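Local coordinates for protein stn1 (Schizosaccharomyces pombe, PDB 3KF6) that binds single-stranded telomeric DNA and, through its N-terminal OB-fold domain, pairs with Ten1 in an Rpa2-Rpa3-like complex required for telomere maintenance, at residues 93-107 with 118-132. Numbering follows the deposited sequence.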
loop_
_atom_site.group_PDB
_atom_site.type_symbol
_atom_site.label_atom_id
_atom_site.label_comp_id
_atom_site.label_asym_id
_atom_site.label_seq_id
_atom_site.Cartn_x
_atom_site.Cartn_y
_atom_site.Cartn_z
ATOM N N ARG A 93 -8.217 -12.654 13.130
ATOM C CA ARG A 93 -7.051 -12.686 12.259
ATOM C C ARG A 93 -6.626 -11.262 11.912
ATOM O O ARG A 93 -5.439 -10.977 11.758
ATOM C CB ARG A 93 -7.374 -13.439 10.971
ATOM C CG ARG A 93 -7.656 -14.919 11.149
ATOM C CD ARG A 93 -8.276 -15.470 9.882
ATOM N NE ARG A 93 -7.505 -15.087 8.704
ATOM C CZ ARG A 93 -8.046 -14.666 7.567
ATOM N NH1 ARG A 93 -9.365 -14.570 7.450
ATOM N NH2 ARG A 93 -7.267 -14.334 6.547
ATOM N N ALA A 94 -7.607 -10.374 11.785
ATOM C CA ALA A 94 -7.341 -8.981 11.446
ATOM C C ALA A 94 -6.480 -8.266 12.480
ATOM O O ALA A 94 -5.513 -7.597 12.122
ATOM C CB ALA A 94 -8.653 -8.228 11.254
ATOM N N ILE A 95 -6.825 -8.386 13.761
ATOM C CA ILE A 95 -6.026 -7.721 14.782
ATOM C C ILE A 95 -4.784 -8.517 15.160
ATOM O O ILE A 95 -4.031 -8.111 16.039
ATOM C CB ILE A 95 -6.841 -7.406 16.060
ATOM C CG1 ILE A 95 -7.646 -8.630 16.498
ATOM C CG2 ILE A 95 -7.733 -6.197 15.811
ATOM C CD1 ILE A 95 -8.380 -8.429 17.813
ATOM N N SER A 96 -4.572 -9.648 14.495
ATOM C CA SER A 96 -3.383 -10.455 14.748
ATOM C C SER A 96 -2.299 -9.919 13.811
ATOM O O SER A 96 -1.126 -10.279 13.918
ATOM C CB SER A 96 -3.646 -11.937 14.455
ATOM O OG SER A 96 -3.655 -12.212 13.064
ATOM N N MET A 97 -2.711 -9.044 12.896
ATOM C CA MET A 97 -1.796 -8.431 11.937
ATOM C C MET A 97 -0.946 -7.353 12.611
ATOM O O MET A 97 -1.276 -6.869 13.692
ATOM C CB MET A 97 -2.588 -7.798 10.785
ATOM C CG MET A 97 -3.346 -8.784 9.902
ATOM S SD MET A 97 -2.280 -9.795 8.848
ATOM C CE MET A 97 -2.181 -11.309 9.804
ATOM N N SER A 98 0.147 -6.976 11.959
ATOM C CA SER A 98 1.035 -5.946 12.488
ATOM C C SER A 98 1.241 -4.896 11.408
ATOM O O SER A 98 1.150 -5.201 10.219
ATOM C CB SER A 98 2.400 -6.539 12.849
ATOM O OG SER A 98 2.282 -7.583 13.797
ATOM N N PRO A 99 1.512 -3.645 11.807
ATOM C CA PRO A 99 1.734 -2.595 10.810
ATOM C C PRO A 99 2.877 -3.047 9.904
ATOM O O PRO A 99 3.892 -3.568 10.383
ATOM C CB PRO A 99 2.118 -1.389 11.660
ATOM C CG PRO A 99 1.319 -1.609 12.916
ATOM C CD PRO A 99 1.536 -3.090 13.170
ATOM N N GLY A 100 2.708 -2.860 8.600
ATOM C CA GLY A 100 3.737 -3.282 7.667
ATOM C C GLY A 100 3.313 -4.536 6.920
ATOM O O GLY A 100 3.804 -4.810 5.828
ATOM N N ASN A 101 2.409 -5.317 7.506
ATOM C CA ASN A 101 1.938 -6.521 6.829
ATOM C C ASN A 101 1.134 -6.095 5.608
ATOM O O ASN A 101 0.458 -5.061 5.634
ATOM C CB ASN A 101 1.031 -7.354 7.739
ATOM C CG ASN A 101 1.778 -8.005 8.878
ATOM O OD1 ASN A 101 3.001 -7.935 8.958
ATOM N ND2 ASN A 101 1.033 -8.656 9.771
ATOM N N VAL A 102 1.210 -6.883 4.542
ATOM C CA VAL A 102 0.468 -6.587 3.322
ATOM C C VAL A 102 -0.774 -7.461 3.294
ATOM O O VAL A 102 -0.699 -8.659 3.563
ATOM C CB VAL A 102 1.328 -6.861 2.063
ATOM C CG1 VAL A 102 0.516 -6.604 0.784
ATOM C CG2 VAL A 102 2.553 -5.967 2.086
ATOM N N VAL A 103 -1.918 -6.856 2.994
ATOM C CA VAL A 103 -3.171 -7.596 2.933
ATOM C C VAL A 103 -3.930 -7.345 1.643
ATOM O O VAL A 103 -3.797 -6.281 1.020
ATOM C CB VAL A 103 -4.132 -7.231 4.106
ATOM C CG1 VAL A 103 -3.523 -7.645 5.443
ATOM C CG2 VAL A 103 -4.447 -5.732 4.086
ATOM N N CYS A 104 -4.706 -8.350 1.245
ATOM C CA CYS A 104 -5.578 -8.282 0.080
ATOM C C CYS A 104 -6.966 -8.371 0.717
ATOM O O CYS A 104 -7.304 -9.376 1.346
ATOM C CB CYS A 104 -5.358 -9.480 -0.847
ATOM S SG CYS A 104 -6.555 -9.538 -2.191
ATOM N N VAL A 105 -7.753 -7.313 0.572
ATOM C CA VAL A 105 -9.080 -7.263 1.177
ATOM C C VAL A 105 -10.207 -7.162 0.163
ATOM O O VAL A 105 -10.145 -6.362 -0.770
ATOM C CB VAL A 105 -9.204 -6.044 2.116
ATOM C CG1 VAL A 105 -10.591 -6.016 2.756
ATOM C CG2 VAL A 105 -8.110 -6.086 3.176
ATOM N N PHE A 106 -11.242 -7.976 0.360
ATOM C CA PHE A 106 -12.409 -7.946 -0.512
ATOM C C PHE A 106 -13.565 -7.452 0.346
ATOM O O PHE A 106 -13.774 -7.955 1.450
ATOM C CB PHE A 106 -12.729 -9.343 -1.041
ATOM C CG PHE A 106 -13.949 -9.392 -1.922
ATOM C CD1 PHE A 106 -13.981 -8.700 -3.132
ATOM C CD2 PHE A 106 -15.073 -10.119 -1.536
ATOM C CE1 PHE A 106 -15.115 -8.733 -3.946
ATOM C CE2 PHE A 106 -16.212 -10.157 -2.345
ATOM C CZ PHE A 106 -16.231 -9.464 -3.551
ATOM N N GLY A 107 -14.310 -6.468 -0.143
ATOM C CA GLY A 107 -15.421 -5.960 0.641
ATOM C C GLY A 107 -16.333 -5.032 -0.126
ATOM O O GLY A 107 -16.192 -4.863 -1.338
ATOM N N LEU A 118 -14.231 0.714 3.688
ATOM C CA LEU A 118 -14.489 -0.594 3.115
ATOM C C LEU A 118 -14.875 -1.577 4.209
ATOM O O LEU A 118 -14.130 -1.759 5.170
ATOM C CB LEU A 118 -13.231 -1.088 2.386
ATOM C CG LEU A 118 -13.291 -2.446 1.686
ATOM C CD1 LEU A 118 -14.235 -2.375 0.502
ATOM C CD2 LEU A 118 -11.884 -2.829 1.219
ATOM N N ILE A 119 -16.047 -2.193 4.076
ATOM C CA ILE A 119 -16.482 -3.179 5.056
ATOM C C ILE A 119 -15.977 -4.508 4.520
ATOM O O ILE A 119 -16.444 -4.992 3.489
ATOM C CB ILE A 119 -18.020 -3.231 5.183
ATOM C CG1 ILE A 119 -18.580 -1.831 5.467
ATOM C CG2 ILE A 119 -18.409 -4.228 6.276
ATOM C CD1 ILE A 119 -18.054 -1.175 6.728
ATOM N N ALA A 120 -15.013 -5.091 5.220
ATOM C CA ALA A 120 -14.404 -6.342 4.790
ATOM C C ALA A 120 -15.312 -7.562 4.844
ATOM O O ALA A 120 -16.044 -7.760 5.813
ATOM C CB ALA A 120 -13.147 -6.613 5.614
ATOM N N GLN A 121 -15.252 -8.372 3.792
ATOM C CA GLN A 121 -16.021 -9.609 3.725
ATOM C C GLN A 121 -15.026 -10.749 3.891
ATOM O O GLN A 121 -15.344 -11.802 4.444
ATOM C CB GLN A 121 -16.752 -9.740 2.389
ATOM C CG GLN A 121 -17.460 -11.082 2.245
ATOM C CD GLN A 121 -18.373 -11.148 1.041
ATOM O OE1 GLN A 121 -19.450 -10.553 1.032
ATOM N NE2 GLN A 121 -17.942 -11.869 0.011
ATOM N N SER A 122 -13.806 -10.526 3.409
ATOM C CA SER A 122 -12.743 -11.512 3.530
ATOM C C SER A 122 -11.410 -10.857 3.218
ATOM O O SER A 122 -11.359 -9.825 2.546
ATOM C CB SER A 122 -12.969 -12.686 2.566
ATOM O OG SER A 122 -12.785 -12.300 1.217
ATOM N N PHE A 123 -10.337 -11.438 3.737
ATOM C CA PHE A 123 -9.008 -10.915 3.466
ATOM C C PHE A 123 -7.971 -12.001 3.663
ATOM O O PHE A 123 -8.227 -13.030 4.294
ATOM C CB PHE A 123 -8.672 -9.718 4.370
ATOM C CG PHE A 123 -8.031 -10.095 5.686
ATOM C CD1 PHE A 123 -8.800 -10.573 6.744
ATOM C CD2 PHE A 123 -6.657 -9.960 5.866
ATOM C CE1 PHE A 123 -8.209 -10.907 7.966
ATOM C CE2 PHE A 123 -6.052 -10.292 7.083
ATOM C CZ PHE A 123 -6.833 -10.767 8.137
ATOM N N GLU A 124 -6.794 -11.771 3.107
ATOM C CA GLU A 124 -5.713 -12.719 3.246
ATOM C C GLU A 124 -4.441 -11.912 3.343
ATOM O O GLU A 124 -4.314 -10.869 2.700
ATOM C CB GLU A 124 -5.647 -13.645 2.030
ATOM C CG GLU A 124 -5.304 -12.939 0.731
ATOM C CD GLU A 124 -5.178 -13.897 -0.441
ATOM O OE1 GLU A 124 -4.405 -14.873 -0.330
ATOM O OE2 GLU A 124 -5.844 -13.668 -1.474
ATOM N N GLU A 125 -3.514 -12.368 4.168
ATOM C CA GLU A 125 -2.244 -11.677 4.279
ATOM C C GLU A 125 -1.403 -12.145 3.100
ATOM O O GLU A 125 -1.404 -13.332 2.762
ATOM C CB GLU A 125 -1.543 -12.023 5.595
ATOM C CG GLU A 125 -0.106 -11.535 5.638
ATOM C CD GLU A 125 0.598 -11.854 6.933
ATOM O OE1 GLU A 125 0.294 -12.905 7.538
ATOM O OE2 GLU A 125 1.474 -11.060 7.333
ATOM N N LEU A 126 -0.710 -11.214 2.455
ATOM C CA LEU A 126 0.145 -11.555 1.321
ATOM C C LEU A 126 1.578 -11.517 1.820
ATOM O O LEU A 126 2.099 -10.451 2.150
ATOM C CB LEU A 126 -0.043 -10.554 0.176
ATOM C CG LEU A 126 -1.470 -10.436 -0.377
ATOM C CD1 LEU A 126 -1.500 -9.398 -1.502
ATOM C CD2 LEU A 126 -1.953 -11.785 -0.881
ATOM N N ARG A 127 2.216 -12.683 1.880
ATOM C CA ARG A 127 3.581 -12.758 2.376
ATOM C C ARG A 127 4.616 -13.004 1.287
ATOM O O ARG A 127 5.809 -13.081 1.567
ATOM C CB ARG A 127 3.677 -13.828 3.471
ATOM C CG ARG A 127 2.795 -13.516 4.682
ATOM C CD ARG A 127 3.032 -14.500 5.809
ATOM N NE ARG A 127 2.612 -15.841 5.427
ATOM C CZ ARG A 127 1.393 -16.332 5.628
ATOM N NH1 ARG A 127 0.458 -15.596 6.215
ATOM N NH2 ARG A 127 1.110 -17.567 5.231
ATOM N N ASP A 128 4.158 -13.134 0.048
ATOM C CA ASP A 128 5.062 -13.319 -1.080
ATOM C C ASP A 128 5.314 -11.905 -1.600
ATOM O O ASP A 128 4.383 -11.228 -2.026
ATOM C CB ASP A 128 4.394 -14.156 -2.172
ATOM C CG ASP A 128 5.309 -14.414 -3.359
ATOM O OD1 ASP A 128 6.116 -13.527 -3.706
ATOM O OD2 ASP A 128 5.205 -15.506 -3.957
ATOM N N PRO A 129 6.572 -11.438 -1.561
ATOM C CA PRO A 129 6.909 -10.090 -2.035
ATOM C C PRO A 129 6.460 -9.775 -3.463
ATOM O O PRO A 129 6.348 -8.609 -3.836
ATOM C CB PRO A 129 8.427 -10.045 -1.886
ATOM C CG PRO A 129 8.654 -10.908 -0.668
ATOM C CD PRO A 129 7.750 -12.088 -0.959
ATOM N N ASN A 130 6.206 -10.809 -4.255
ATOM C CA ASN A 130 5.776 -10.617 -5.635
ATOM C C ASN A 130 4.278 -10.381 -5.777
ATOM O O ASN A 130 3.819 -9.896 -6.811
ATOM C CB ASN A 130 6.189 -11.820 -6.479
ATOM C CG ASN A 130 7.680 -11.874 -6.712
ATOM O OD1 ASN A 130 8.249 -10.989 -7.351
ATOM N ND2 ASN A 130 8.326 -12.911 -6.187
ATOM N N ASP A 131 3.515 -10.713 -4.740
ATOM C CA ASP A 131 2.066 -10.531 -4.791
ATOM C C ASP A 131 1.657 -9.079 -4.981
ATOM O O ASP A 131 0.661 -8.794 -5.648
ATOM C CB ASP A 131 1.398 -11.047 -3.515
ATOM C CG ASP A 131 1.615 -12.523 -3.293
ATOM O OD1 ASP A 131 1.547 -13.297 -4.274
ATOM O OD2 ASP A 131 1.839 -12.909 -2.128
ATOM N N GLU A 132 2.404 -8.154 -4.389
ATOM C CA GLU A 132 2.038 -6.751 -4.520
ATOM C C GLU A 132 2.173 -6.155 -5.911
ATOM O O GLU A 132 1.253 -5.483 -6.372
ATOM C CB GLU A 132 2.802 -5.881 -3.523
ATOM C CG GLU A 132 1.927 -5.399 -2.390
ATOM C CD GLU A 132 2.582 -4.325 -1.557
ATOM O OE1 GLU A 132 3.714 -4.546 -1.087
ATOM O OE2 GLU A 132 1.959 -3.262 -1.366
HETATM O O HOH W 1 -11.117 -13.940 5.180
HETATM O O HOH W 2 -4.275 -14.523 6.134
HETATM O O HOH W 3 2.657 -9.369 4.991
#
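Phe123 and Val105 face each other as a non-hydrogen-bonded pair where strand 122-126 runs antiparallel to strand 102-107, extending the curled sheet of this OB fold. A classic beta bulge, with Gln121 and Ser122 both facing Phe106, shifts the register by one: Phe106 O accepts from both Gln121 N (2.8 Å) and Ser122 N (3.2 Å). The chain turns a corner at Gln121; before it, Leu118 CD2 and Ala120 CB pack on Val105 CG1. The tight part is centred on the Phe123 ring. With chi1 at 89°, its CG sits between the backbone N and the carbonyl carbon, and the ring reaches up to the end of helix 88-94. There Phe123 CZ lies 3.7 Å from Ala94 N, while Phe123 CD2 meets Val103 CG1 at 3.9 Å and CE2 packs on Met97 CG; Phe82 adds an edge-to-face contact. The Arg93 guanidinium lies nearly parallel to the ring, planes 10° apart, but off-centre, Arg93 CZ being 4.3 Å from the ring centroid. A serine in place of Phe123 would probably open a gap between Val103, Met97 and Ala94 and deprive the guanidinium of its stacking surface.

The opposite face of the sheet, bearing Phe106, Ser122, Cys104 and Glu124, is the more solvent-exposed side: Gln121 NE2 comes to the edge of the Phe106 ring, in its plane, 3.4 Å from Phe106 CE2, and Glu124 is exposed. Water also enters along strand 122-126, linking Arg93 NH1 to Phe123 N and NH2 to Glu125 N. Between these waters, Arg93 NH2 donates to Phe123 O at 2.8 Å, nearly straight at 165° yet from above the carbonyl plane.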